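Local structure of aldehyde dehydrogenase (Bartonella henselae, 3I44) at residues S203-A208 with F221-G226; N24-Y29 with C54-L59; I278-A283 with L310-I315. The protein probably oxidises aldehydes to carboxylic acids with a nicotinamide coenzyme, as members of the aldehyde dehydrogenase family do. The protein carries 1 engineered substitution. All coordinates share one frame; numbering follows the deposited sequence.

Interaction 1: residues S203-A208 with F221-G226; sequences SAMLFA and FNLING
Leu223 reaches from its strand into the side of helix 203-208, and its methyl CD1 is where the packing is tightest. With CG anti to the backbone N (chi1 -180°), the isobutyl group is directed at the helix, and CD1 settles 3.4 Å from Ala204 O and 3.8 Å from Ala204 CB. The carbonyl it touches is already in use inside the helix, where Ala208 N donates to Ala204 O over 2.8 Å. The methyl therefore rests beside a satisfied oxygen. Leu223 CD1 also lies 4.2 Å from Met205 CG, the methionine chain crossing the leucine at about a right angle, and 4.3 Å from Ala208 CB. The axes of the helix segment and the strand approach to 9.4 Å, with their directions 147° apart.

Away from this methyl the contact thins, although every touching residue is buried and neither end is a solvent side. Toward the start of the strand, the Phe221 ring offers its edge to the helix, with CE2 3.9 Å from Ala208 CB close to the ring plane. At the other end, Met205 SD and Asn225 OD1 lie 3.5 Å apart as two side chains that cross, a contact without a hydrogen bond. Indeed, no hydrogen bond links the two segments.

Helix 202-213 is the crossover of a beta-alpha-beta unit between the parallel strands 191-195 and 221-223, consistent with the Rossmann-like coenzyme domain of this family. Phe221 also packs on Val182 of helix 174-188, while helix 102-113 lies against Ser203 and Leu206. Across the sheet, Asn222 and Ile224 turn to helix 62-79, and the backbone of Asn222 and Ile224 bonds to Leu194 of the adjoining strand.

Interaction 2: residues N24-Y29 with C54-L59; sequences NKRKFY and CAVISL
Ser58 OG donates to Arg26 O over 2.7 Å, lying in the carbonyl plane on a lone pair. The second direct bond, Lys25 N to Val56 O at 2.8 Å, is bent at the hydrogen (139°) and belongs to the parallel pairing of Asn24 with Val56. Beyond it the regular pairing gives way, and a water fills in: it accepts from Ser58 N at 3.1 Å and sits 2.7 Å from Lys25 O, with Lys27 O also within bonding distance. Acceptors around this water outnumber its protons, so its donation is probably shared. Ile57 CA adds a CA-H...O contact to Lys25 O.

Outward from the backbone, the extended Arg26 side chain lays its guanidinium over Val56, whose CG1 is 3.4 Å from NH1 and offset toward the rim of one face. Val56 CG1 takes the position between backbone N and carbonyl carbon (chi1 56°), which raises that methyl toward the arginine. Asn24 lies at the guanidinium edge, and NH1 makes a weak hydrogen bond to its OD1. The stronger partner of Arg26 is Asp42, in a salt bridge through NH2. At the far end the Phe28 ring turns its edge to Ser58, with CE1 3.3 Å from Ser58 O in the ring plane. That buried oxygen has no hydrogen-bond partner in the model; ring C-H groups and the CB of Asn225 lie against it.

The two strands are the inner pair of a small mixed sheet near the N-terminus: 33-35 runs antiparallel beside 23-30, and 42-47 antiparallel beside 52-58. Strand 42-47 supplies Asp42 and Tyr44, which touch Val56. Helix 202-213 covers another part of the pair, with Leu202 against both Lys25 and Ala55.

Interaction 3: residues I278-A283 with L310-I315; sequences IIFADA and LVEQAI
The Phe280 ring meets the Glu312 carboxylate at its edge: OE2 lies in the ring plane, 3.4 Å from CD1, and the two flat groups stand 84° apart. The probably charged oxygen thus faces ring hydrogens and not the pi cloud. Phe280 also meets Phe414 edge-to-face.

Phe280 follows strand 276-279 and Glu312 closes strand 308-312, parallel neighbours in a beta-alpha-beta unit joined through helix 287-296, in what is consistent with the catalytic domain of the family. The strands are stitched by two nearly straight bonds, Ile279 N to Leu310 O at 2.9 Å and Glu312 N to Ile279 O at 3.0 Å. Where Phe280 enters a type I turn, the glutamate side chain takes over from the backbone. With CG opposite the backbone N (chi1 -171°) and the rest extended, it brings OE2 to 2.7 Å from Ala281 N, accepting on the anti lone pair.

On one side of the strands Ile278 packs on Leu310. Past the strand ends Ile315, just before helix 316-329, covers the turn: its CG2 lies 3.9 Å from Ala281 CB, and its CD1 3.6 Å from Phe280 O.

Overall arrangement
Interactions 1 and 2 are neighbours, their centres 10 Å apart, and helix 202-213, one partner of interaction 1, also packs against the strands of interaction 2. They touch directly: Leu223 N probably bonds to Tyr29 O, which joins the N-terminal strand 23-30 to the sheet containing strands 191-195 and 221-223. Interaction 3 stands about 45 Å from the first centre and 50 Å from the second, across the chain's centre, in another sheet. Chemistry follows place. The fully buried helix-strand contact of interaction 1 relies on apolar packing; the partly buried interactions 2 and 3 pair parallel strands, one finishing with a water and a serine, the other with a carboxylate that accepts a hydrogen bond from a turn amide.

Interaction 1: residues S203-A208 with F221-G226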
ATOM      1  N   SER A 203      12.600  16.526 -21.122  1.00 21.60           N
ATOM      2  CA  SER A 203      13.101  15.173 -21.274  1.00 20.99           C
ATOM      3  C   SER A 203      11.937  14.207 -21.438  1.00 20.65           C
ATOM      4  O   SER A 203      11.985  13.349 -22.301  1.00 20.11           O
ATOM      5  CB  SER A 203      14.021  14.783 -20.122  1.00 20.06           C
ATOM      6  OG  SER A 203      13.479  15.094 -18.853  1.00 20.94           O
ATOM      7  N   ALA A 204      10.893  14.388 -20.622  1.00 20.38           N
ATOM      8  CA  ALA A 204       9.645  13.613 -20.697  1.00 20.29           C
ATOM      9  C   ALA A 204       8.924  13.804 -22.013  1.00 20.60           C
ATOM     10  O   ALA A 204       8.379  12.868 -22.591  1.00 20.28           O
ATOM     11  CB  ALA A 204       8.715  13.962 -19.514  1.00 19.62           C
ATOM     12  N   MET A 205       8.935  15.027 -22.512  1.00 21.64           N
ATOM     13  CA  MET A 205       8.296  15.291 -23.817  1.00 22.22           C
ATOM     14  C   MET A 205       9.045  14.569 -24.932  1.00 21.80           C
ATOM     15  O   MET A 205       8.438  14.030 -25.840  1.00 23.19           O
ATOM     16  CB  MET A 205       8.216  16.805 -24.069  1.00 21.98           C
ATOM     17  CG  MET A 205       7.292  17.442 -23.046  1.00 23.06           C
ATOM     18  SD  MET A 205       7.116  19.210 -23.204  1.00 25.10           S
ATOM     19  CE  MET A 205       6.085  19.323 -24.684  1.00 20.80           C
ATOM     20  N   LEU A 206      10.368  14.552 -24.868  1.00 22.03           N
ATOM     21  CA  LEU A 206      11.161  13.750 -25.832  1.00 22.37           C
ATOM     22  C   LEU A 206      10.866  12.237 -25.652  1.00 21.96           C
ATOM     23  O   LEU A 206      10.745  11.504 -26.630  1.00 23.00           O
ATOM     24  CB  LEU A 206      12.663  14.054 -25.696  1.00 21.70           C
ATOM     25  CG  LEU A 206      13.674  13.232 -26.521  1.00 23.55           C
ATOM     26  CD1 LEU A 206      13.329  13.241 -28.053  1.00 22.06           C
ATOM     27  CD2 LEU A 206      15.151  13.741 -26.236  1.00 20.69           C
ATOM     28  N   PHE A 207      10.720  11.784 -24.414  1.00 21.76           N
ATOM     29  CA  PHE A 207      10.344  10.396 -24.149  1.00 22.46           C
ATOM     30  C   PHE A 207       8.997  10.100 -24.799  1.00 22.64           C
ATOM     31  O   PHE A 207       8.806   9.034 -25.409  1.00 22.70           O
ATOM     32  CB  PHE A 207      10.306  10.104 -22.653  1.00 22.47           C
ATOM     33  CG  PHE A 207      10.076   8.666 -22.323  1.00 23.40           C
ATOM     34  CD1 PHE A 207      11.120   7.753 -22.389  1.00 25.60           C
ATOM     35  CD2 PHE A 207       8.829   8.215 -21.958  1.00 24.94           C
ATOM     36  CE1 PHE A 207      10.926   6.402 -22.088  1.00 24.00           C
ATOM     37  CE2 PHE A 207       8.620   6.870 -21.641  1.00 27.17           C
ATOM     38  CZ  PHE A 207       9.674   5.971 -21.702  1.00 26.75           C
ATOM     39  N   ALA A 208       8.087  11.071 -24.719  1.00 22.42           N
ATOM     40  CA  ALA A 208       6.809  10.976 -25.425  1.00 22.23           C
ATOM     41  C   ALA A 208       7.021  10.763 -26.914  1.00 22.57           C
ATOM     42  O   ALA A 208       6.356   9.925 -27.502  1.00 22.43           O
ATOM     43  CB  ALA A 208       5.930  12.211 -25.179  1.00 21.10           C
ATOM     44  N   PHE A 221      -0.308   5.789 -23.712  1.00 22.96           N
ATOM     45  CA  PHE A 221       0.514   6.705 -22.985  1.00 23.24           C
ATOM     46  C   PHE A 221       0.115   8.140 -23.312  1.00 23.48           C
ATOM     47  O   PHE A 221       0.045   8.509 -24.471  1.00 23.04           O
ATOM     48  CB  PHE A 221       2.001   6.472 -23.312  1.00 23.30           C
ATOM     49  CG  PHE A 221       2.891   7.524 -22.759  1.00 23.55           C
ATOM     50  CD1 PHE A 221       3.351   7.449 -21.441  1.00 23.25           C
ATOM     51  CD2 PHE A 221       3.226   8.644 -23.533  1.00 22.15           C
ATOM     52  CE1 PHE A 221       4.149   8.455 -20.908  1.00 22.47           C
ATOM     53  CE2 PHE A 221       4.015   9.647 -23.024  1.00 19.86           C
ATOM     54  CZ  PHE A 221       4.497   9.560 -21.708  1.00 21.95           C
ATOM     55  N   ASN A 222      -0.088   8.958 -22.274  1.00 23.26           N
ATOM     56  CA  ASN A 222      -0.486  10.359 -22.460  1.00 22.99           C
ATOM     57  C   ASN A 222       0.338  11.256 -21.548  1.00 22.91           C
ATOM     58  O   ASN A 222       0.636  10.882 -20.399  1.00 23.26           O
ATOM     59  CB  ASN A 222      -1.988  10.547 -22.162  1.00 22.45           C
ATOM     60  CG  ASN A 222      -2.845   9.584 -22.917  1.00 22.87           C
ATOM     61  OD1 ASN A 222      -3.254   9.860 -24.046  1.00 23.14           O
ATOM     62  ND2 ASN A 222      -3.094   8.385 -22.317  1.00 19.48           N
ATOM     63  N   LEU A 223       0.729  12.423 -22.059  1.00 21.71           N
ATOM     64  CA  LEU A 223       1.539  13.369 -21.315  1.00 22.34           C
ATOM     65  C   LEU A 223       0.850  14.733 -21.301  1.00 22.15           C
ATOM     66  O   LEU A 223       0.508  15.274 -22.367  1.00 21.28           O
ATOM     67  CB  LEU A 223       2.980  13.467 -21.887  1.00 21.71           C
ATOM     68  CG  LEU A 223       3.942  14.454 -21.160  1.00 21.97           C
ATOM     69  CD1 LEU A 223       5.416  14.113 -21.391  1.00 20.26           C
ATOM     70  CD2 LEU A 223       3.701  15.903 -21.601  1.00 19.50           C
ATOM     71  N   ILE A 224       0.604  15.237 -20.098  1.00 22.28           N
ATOM     72  CA  ILE A 224       0.153  16.611 -19.904  1.00 24.10           C
ATOM     73  C   ILE A 224       1.115  17.285 -18.931  1.00 24.09           C
ATOM     74  O   ILE A 224       1.568  16.660 -17.971  1.00 24.73           O
ATOM     75  CB  ILE A 224      -1.305  16.714 -19.363  1.00 25.04           C
ATOM     76  CG1 ILE A 224      -1.441  16.009 -18.005  1.00 26.65           C
ATOM     77  CG2 ILE A 224      -2.286  16.180 -20.400  1.00 25.01           C
ATOM     78  CD1 ILE A 224      -2.807  16.114 -17.363  1.00 31.57           C
ATOM     79  N   ASN A 225       1.480  18.528 -19.205  1.00 24.25           N
ATOM     80  CA  ASN A 225       2.280  19.310 -18.259  1.00 24.24           C
ATOM     81  C   ASN A 225       1.363  20.020 -17.285  1.00 25.16           C
ATOM     82  O   ASN A 225       0.150  20.163 -17.530  1.00 23.46           O
ATOM     83  CB  ASN A 225       3.188  20.304 -18.989  1.00 24.35           C
ATOM     84  CG  ASN A 225       4.343  19.624 -19.698  1.00 24.40           C
ATOM     85  OD1 ASN A 225       4.600  19.857 -20.885  1.00 26.64           O
ATOM     86  ND2 ASN A 225       5.024  18.745 -18.983  1.00 22.97           N
ATOM     87  N   GLY A 226       1.917  20.414 -16.140  1.00 26.21           N
ATOM     88  CA  GLY A 226       1.113  21.068 -15.136  1.00 26.48           C
ATOM     89  C   GLY A 226       1.858  21.098 -13.843  1.00 27.55           C
ATOM     90  O   GLY A 226       2.980  20.574 -13.773  1.00 26.98           O
TER

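Interaction 2: residues N24-Y29 with C54-L59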
ATOM      1  N   ASN A  24       9.500  26.146 -28.599  1.00 36.23           N
ATOM      2  CA  ASN A  24       8.045  26.187 -28.422  1.00 35.75           C
ATOM      3  C   ASN A  24       7.541  24.783 -28.105  1.00 34.70           C
ATOM      4  O   ASN A  24       7.495  23.931 -28.989  1.00 34.89           O
ATOM      5  CB  ASN A  24       7.368  26.703 -29.699  1.00 36.23           C
ATOM      6  CG  ASN A  24       5.892  27.029 -29.513  1.00 37.83           C
ATOM      7  OD1 ASN A  24       5.280  26.745 -28.485  1.00 39.31           O
ATOM      8  ND2 ASN A  24       5.314  27.648 -30.531  1.00 39.77           N
ATOM      9  N   LYS A  25       7.140  24.559 -26.856  1.00 33.47           N
ATOM     10  CA  LYS A  25       6.808  23.214 -26.371  1.00 32.45           C
ATOM     11  C   LYS A  25       5.502  23.226 -25.576  1.00 31.51           C
ATOM     12  O   LYS A  25       5.394  22.641 -24.485  1.00 30.50           O
ATOM     13  CB  LYS A  25       7.969  22.673 -25.534  1.00 32.00           C
ATOM     14  CG  LYS A  25       9.214  22.344 -26.354  1.00 33.09           C
ATOM     15  CD  LYS A  25       9.035  21.073 -27.217  1.00 34.06           C
ATOM     16  CE  LYS A  25      10.266  20.846 -28.088  1.00 36.23           C
ATOM     17  NZ  LYS A  25      10.114  19.704 -29.062  1.00 36.96           N
ATOM     18  N   ARG A  26       4.503  23.887 -26.154  1.00 30.18           N
ATOM     19  CA  ARG A  26       3.260  24.171 -25.464  1.00 30.24           C
ATOM     20  C   ARG A  26       2.264  23.026 -25.543  1.00 29.21           C
ATOM     21  O   ARG A  26       1.239  23.081 -24.874  1.00 28.88           O
ATOM     22  CB  ARG A  26       2.585  25.428 -26.057  1.00 30.97           C
ATOM     23  CG  ARG A  26       3.260  26.769 -25.723  1.00 32.26           C
ATOM     24  CD  ARG A  26       2.361  27.915 -26.212  1.00 36.35           C
ATOM     25  NE  ARG A  26       2.821  29.228 -25.776  1.00 36.68           N
ATOM     26  CZ  ARG A  26       3.817  29.900 -26.349  1.00 36.86           C
ATOM     27  NH1 ARG A  26       4.490  29.402 -27.383  1.00 37.18           N
ATOM     28  NH2 ARG A  26       4.142  31.095 -25.879  1.00 37.69           N
ATOM     29  N   LYS A  27       2.533  22.028 -26.378  1.00 28.62           N
ATOM     30  CA  LYS A  27       1.540  21.018 -26.692  1.00 28.93           C
ATOM     31  C   LYS A  27       1.613  19.873 -25.671  1.00 28.55           C
ATOM     32  O   LYS A  27       2.634  19.725 -24.966  1.00 26.71           O
ATOM     33  CB  LYS A  27       1.726  20.491 -28.115  1.00 29.68           C
ATOM     34  CG  LYS A  27       1.341  21.498 -29.264  1.00 31.51           C
ATOM     35  CD  LYS A  27       1.513  20.815 -30.628  1.00 35.04           C
ATOM     36  CE  LYS A  27       1.594  21.797 -31.804  1.00 38.34           C
ATOM     37  NZ  LYS A  27       0.361  22.583 -31.890  1.00 40.07           N
ATOM     38  N   PHE A  28       0.503  19.117 -25.584  1.00 27.47           N
ATOM     39  CA  PHE A  28       0.378  17.887 -24.788  1.00 26.70           C
ATOM     40  C   PHE A  28       0.263  16.683 -25.737  1.00 26.41           C
ATOM     41  O   PHE A  28      -0.114  16.853 -26.882  1.00 26.63           O
ATOM     42  CB  PHE A  28      -0.852  17.952 -23.882  1.00 26.62           C
ATOM     43  CG  PHE A  28      -0.860  19.120 -22.919  1.00 26.00           C
ATOM     44  CD1 PHE A  28       0.310  19.645 -22.413  1.00 24.43           C
ATOM     45  CD2 PHE A  28      -2.065  19.668 -22.499  1.00 25.71           C
ATOM     46  CE1 PHE A  28       0.293  20.711 -21.530  1.00 26.80           C
ATOM     47  CE2 PHE A  28      -2.095  20.723 -21.590  1.00 27.96           C
ATOM     48  CZ  PHE A  28      -0.910  21.257 -21.111  1.00 26.08           C
ATOM     49  N   TYR A  29       0.637  15.491 -25.277  1.00 24.60           N
ATOM     50  CA  TYR A  29       0.542  14.280 -26.096  1.00 24.03           C
ATOM     51  C   TYR A  29      -0.632  13.446 -25.568  1.00 24.38           C
ATOM     52  O   TYR A  29      -0.565  12.815 -24.485  1.00 22.34           O
ATOM     53  CB  TYR A  29       1.853  13.490 -26.115  1.00 23.92           C
ATOM     54  CG  TYR A  29       1.841  12.300 -27.061  1.00 23.82           C
ATOM     55  CD1 TYR A  29       1.985  12.465 -28.436  1.00 26.78           C
ATOM     56  CD2 TYR A  29       1.701  11.013 -26.575  1.00 23.40           C
ATOM     57  CE1 TYR A  29       1.981  11.369 -29.316  1.00 26.10           C
ATOM     58  CE2 TYR A  29       1.707   9.919 -27.422  1.00 24.76           C
ATOM     59  CZ  TYR A  29       1.830  10.099 -28.796  1.00 27.44           C
ATOM     60  OH  TYR A  29       1.814   8.999 -29.622  1.00 27.73           O
ATOM     61  N   CYS A  54      14.781  28.535 -21.836  1.00 31.84           N
ATOM     62  CA  CYS A  54      15.161  27.698 -22.985  1.00 31.58           C
ATOM     63  C   CYS A  54      13.965  27.150 -23.752  1.00 30.93           C
ATOM     64  O   CYS A  54      14.103  26.652 -24.885  1.00 31.75           O
ATOM     65  CB  CYS A  54      16.078  26.540 -22.563  1.00 31.66           C
ATOM     66  SG  CYS A  54      15.347  25.350 -21.371  1.00 31.01           S
ATOM     67  N   ALA A  55      12.794  27.239 -23.150  1.00 30.17           N
ATOM     68  CA  ALA A  55      11.587  26.753 -23.795  1.00 29.75           C
ATOM     69  C   ALA A  55      10.382  27.314 -23.110  1.00 28.74           C
ATOM     70  O   ALA A  55      10.455  27.816 -21.984  1.00 29.28           O
ATOM     71  CB  ALA A  55      11.530  25.195 -23.771  1.00 29.42           C
ATOM     72  N   VAL A  56       9.258  27.225 -23.796  1.00 28.94           N
ATOM     73  CA  VAL A  56       7.976  27.550 -23.205  1.00 28.76           C
ATOM     74  C   VAL A  56       7.072  26.327 -23.270  1.00 28.25           C
ATOM     75  O   VAL A  56       6.982  25.665 -24.305  1.00 29.21           O
ATOM     76  CB  VAL A  56       7.305  28.785 -23.899  1.00 29.52           C
ATOM     77  CG1 VAL A  56       7.155  28.578 -25.406  1.00 28.80           C
ATOM     78  CG2 VAL A  56       5.939  29.111 -23.208  1.00 29.61           C
ATOM     79  N   ILE A  57       6.416  26.027 -22.149  1.00 28.31           N
ATOM     80  CA  ILE A  57       5.431  24.943 -22.064  1.00 27.86           C
ATOM     81  C   ILE A  57       4.088  25.480 -21.593  1.00 27.75           C
ATOM     82  O   ILE A  57       3.988  26.634 -21.173  1.00 29.25           O
ATOM     83  CB  ILE A  57       5.898  23.803 -21.091  1.00 26.89           C
ATOM     84  CG1 ILE A  57       6.154  24.341 -19.679  1.00 26.28           C
ATOM     85  CG2 ILE A  57       7.114  23.123 -21.666  1.00 25.10           C
ATOM     86  CD1 ILE A  57       6.049  23.275 -18.581  1.00 25.32           C
ATOM     87  N   SER A  58       3.064  24.632 -21.642  1.00 27.75           N
ATOM     88  CA  SER A  58       1.740  24.962 -21.126  1.00 26.82           C
ATOM     89  C   SER A  58       1.506  24.230 -19.820  1.00 27.31           C
ATOM     90  O   SER A  58       1.832  23.045 -19.723  1.00 28.21           O
ATOM     91  CB  SER A  58       0.653  24.549 -22.114  1.00 26.67           C
ATOM     92  OG  SER A  58       0.780  25.233 -23.335  1.00 26.87           O
ATOM     93  N   LEU A  59       0.961  24.930 -18.821  1.00 27.23           N
ATOM     94  CA  LEU A  59       0.439  24.319 -17.600  1.00 27.48           C
ATOM     95  C   LEU A  59      -1.005  23.943 -17.853  1.00 28.34           C
ATOM     96  O   LEU A  59      -1.856  24.813 -18.081  1.00 27.41           O
ATOM     97  CB  LEU A  59       0.543  25.285 -16.398  1.00 27.55           C
ATOM     98  CG  LEU A  59       1.980  25.548 -15.940  1.00 28.06           C
ATOM     99  CD1 LEU A  59       2.068  26.560 -14.756  1.00 30.02           C
ATOM    100  CD2 LEU A  59       2.702  24.223 -15.579  1.00 27.18           C
TER
HETATM  101  O   HOH W   1       3.379  21.791 -22.925  1.00 25.11           O

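Interaction 3: residues I278-A283 with L310-I315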
ATOM      1  N   ILE A 278      27.912   5.481   7.617  1.00 21.35           N
ATOM      2  CA  ILE A 278      28.665   5.092   8.780  1.00 21.73           C
ATOM      3  C   ILE A 278      30.024   4.557   8.355  1.00 22.35           C
ATOM      4  O   ILE A 278      30.133   3.484   7.725  1.00 21.17           O
ATOM      5  CB  ILE A 278      27.947   4.037   9.615  1.00 21.43           C
ATOM      6  CG1 ILE A 278      26.596   4.556  10.098  1.00 21.58           C
ATOM      7  CG2 ILE A 278      28.832   3.604  10.784  1.00 21.41           C
ATOM      8  CD1 ILE A 278      25.652   3.441  10.713  1.00 19.57           C
ATOM      9  N   ILE A 279      31.061   5.316   8.699  1.00 23.02           N
ATOM     10  CA  ILE A 279      32.447   5.000   8.277  1.00 22.89           C
ATOM     11  C   ILE A 279      33.280   4.678   9.509  1.00 23.14           C
ATOM     12  O   ILE A 279      33.511   5.521  10.375  1.00 23.02           O
ATOM     13  CB  ILE A 279      33.083   6.127   7.480  1.00 22.95           C
ATOM     14  CG1 ILE A 279      32.150   6.508   6.318  1.00 22.33           C
ATOM     15  CG2 ILE A 279      34.487   5.724   6.969  1.00 21.32           C
ATOM     16  CD1 ILE A 279      32.722   7.531   5.353  1.00 22.02           C
ATOM     17  N   PHE A 280      33.663   3.418   9.603  1.00 23.57           N
ATOM     18  CA  PHE A 280      34.506   2.941  10.681  1.00 24.02           C
ATOM     19  C   PHE A 280      35.972   3.177  10.357  1.00 23.92           C
ATOM     20  O   PHE A 280      36.340   3.339   9.197  1.00 22.97           O
ATOM     21  CB  PHE A 280      34.259   1.454  10.939  1.00 24.16           C
ATOM     22  CG  PHE A 280      32.971   1.176  11.639  1.00 24.96           C
ATOM     23  CD1 PHE A 280      32.899   1.222  13.030  1.00 23.83           C
ATOM     24  CD2 PHE A 280      31.811   0.900  10.915  1.00 26.34           C
ATOM     25  CE1 PHE A 280      31.726   0.970  13.681  1.00 25.50           C
ATOM     26  CE2 PHE A 280      30.613   0.665  11.569  1.00 26.14           C
ATOM     27  CZ  PHE A 280      30.567   0.679  12.953  1.00 25.12           C
ATOM     28  N   ALA A 281      36.798   3.199  11.414  1.00 24.43           N
ATOM     29  CA  ALA A 281      38.266   3.348  11.279  1.00 24.29           C
ATOM     30  C   ALA A 281      38.898   2.270  10.369  1.00 24.20           C
ATOM     31  O   ALA A 281      39.954   2.476   9.768  1.00 23.64           O
ATOM     32  CB  ALA A 281      38.942   3.358  12.681  1.00 23.39           C
ATOM     33  N   ASP A 282      38.255   1.115  10.289  1.00 24.39           N
ATOM     34  CA  ASP A 282      38.784   0.011   9.501  1.00 24.61           C
ATOM     35  C   ASP A 282      38.188  -0.051   8.101  1.00 24.80           C
ATOM     36  O   ASP A 282      38.316  -1.077   7.428  1.00 25.52           O
ATOM     37  CB  ASP A 282      38.644  -1.326  10.250  1.00 24.52           C
ATOM     38  CG  ASP A 282      37.159  -1.770  10.500  1.00 26.32           C
ATOM     39  OD1 ASP A 282      36.209  -1.157   9.961  1.00 25.91           O
ATOM     40  OD2 ASP A 282      36.970  -2.761  11.246  1.00 23.91           O
ATOM     41  N   ALA A 283      37.578   1.050   7.639  1.00 24.57           N
ATOM     42  CA  ALA A 283      37.067   1.122   6.269  1.00 23.80           C
ATOM     43  C   ALA A 283      38.233   1.076   5.272  1.00 23.51           C
ATOM     44  O   ALA A 283      39.353   1.424   5.614  1.00 22.88           O
ATOM     45  CB  ALA A 283      36.192   2.382   6.055  1.00 23.49           C
ATOM     46  N   LEU A 310      28.790   9.733   9.458  1.00 22.98           N
ATOM     47  CA  LEU A 310      29.006   9.418  10.870  1.00 22.71           C
ATOM     48  C   LEU A 310      30.316   8.649  10.939  1.00 23.06           C
ATOM     49  O   LEU A 310      30.422   7.551  10.396  1.00 22.06           O
ATOM     50  CB  LEU A 310      27.826   8.621  11.456  1.00 22.75           C
ATOM     51  CG  LEU A 310      26.390   9.026  11.021  1.00 22.31           C
ATOM     52  CD1 LEU A 310      25.365   8.112  11.646  1.00 21.18           C
ATOM     53  CD2 LEU A 310      26.053  10.484  11.364  1.00 23.90           C
ATOM     54  N   VAL A 311      31.327   9.260  11.555  1.00 23.65           N
ATOM     55  CA  VAL A 311      32.698   8.747  11.523  1.00 24.21           C
ATOM     56  C   VAL A 311      33.200   8.306  12.898  1.00 25.68           C
ATOM     57  O   VAL A 311      33.051   9.026  13.908  1.00 25.73           O
ATOM     58  CB  VAL A 311      33.664   9.790  10.940  1.00 24.90           C
ATOM     59  CG1 VAL A 311      35.075   9.182  10.759  1.00 24.23           C
ATOM     60  CG2 VAL A 311      33.133  10.311   9.600  1.00 21.51           C
ATOM     61  N   GLU A 312      33.776   7.114  12.949  1.00 25.43           N
ATOM     62  CA  GLU A 312      34.350   6.620  14.190  1.00 26.60           C
ATOM     63  C   GLU A 312      35.391   7.644  14.718  1.00 27.30           C
ATOM     64  O   GLU A 312      36.131   8.261  13.949  1.00 26.28           O
ATOM     65  CB  GLU A 312      34.942   5.228  13.979  1.00 26.43           C
ATOM     66  CG  GLU A 312      35.389   4.515  15.253  1.00 27.36           C
ATOM     67  CD  GLU A 312      35.625   3.003  15.041  1.00 28.67           C
ATOM     68  OE1 GLU A 312      35.503   2.263  16.021  1.00 31.79           O
ATOM     69  OE2 GLU A 312      35.874   2.536  13.903  1.00 28.25           O
ATOM     70  N   GLN A 313      35.387   7.877  16.030  1.00 29.31           N
ATOM     71  CA  GLN A 313      36.190   8.961  16.649  1.00 30.69           C
ATOM     72  C   GLN A 313      37.639   8.953  16.178  1.00 30.91           C
ATOM     73  O   GLN A 313      38.148   9.977  15.719  1.00 31.12           O
ATOM     74  CB  GLN A 313      36.136   8.873  18.185  1.00 31.37           C
ATOM     75  CG  GLN A 313      36.802  10.052  18.903  1.00 33.74           C
ATOM     76  CD  GLN A 313      36.102  11.360  18.617  1.00 37.31           C
ATOM     77  OE1 GLN A 313      36.659  12.251  17.969  1.00 40.68           O
ATOM     78  NE2 GLN A 313      34.859  11.478  19.082  1.00 38.99           N
ATOM     79  N   ALA A 314      38.264   7.773  16.224  1.00 31.25           N
ATOM     80  CA  ALA A 314      39.661   7.594  15.786  1.00 31.54           C
ATOM     81  C   ALA A 314      39.994   8.214  14.426  1.00 31.86           C
ATOM     82  O   ALA A 314      41.105   8.629  14.242  1.00 32.26           O
ATOM     83  CB  ALA A 314      40.037   6.111  15.782  1.00 31.18           C
ATOM     84  N   ILE A 315      39.065   8.273  13.461  1.00 31.50           N
ATOM     85  CA  ILE A 315      39.400   8.835  12.127  1.00 30.65           C
ATOM     86  C   ILE A 315      38.615  10.109  11.780  1.00 30.45           C
ATOM     87  O   ILE A 315      38.580  10.558  10.625  1.00 30.43           O
ATOM     88  CB  ILE A 315      39.272   7.792  10.984  1.00 30.75           C
ATOM     89  CG1 ILE A 315      37.868   7.198  10.966  1.00 30.97           C
ATOM     90  CG2 ILE A 315      40.363   6.660  11.128  1.00 28.78           C
ATOM     91  CD1 ILE A 315      37.420   6.735   9.609  1.00 31.47           C
TER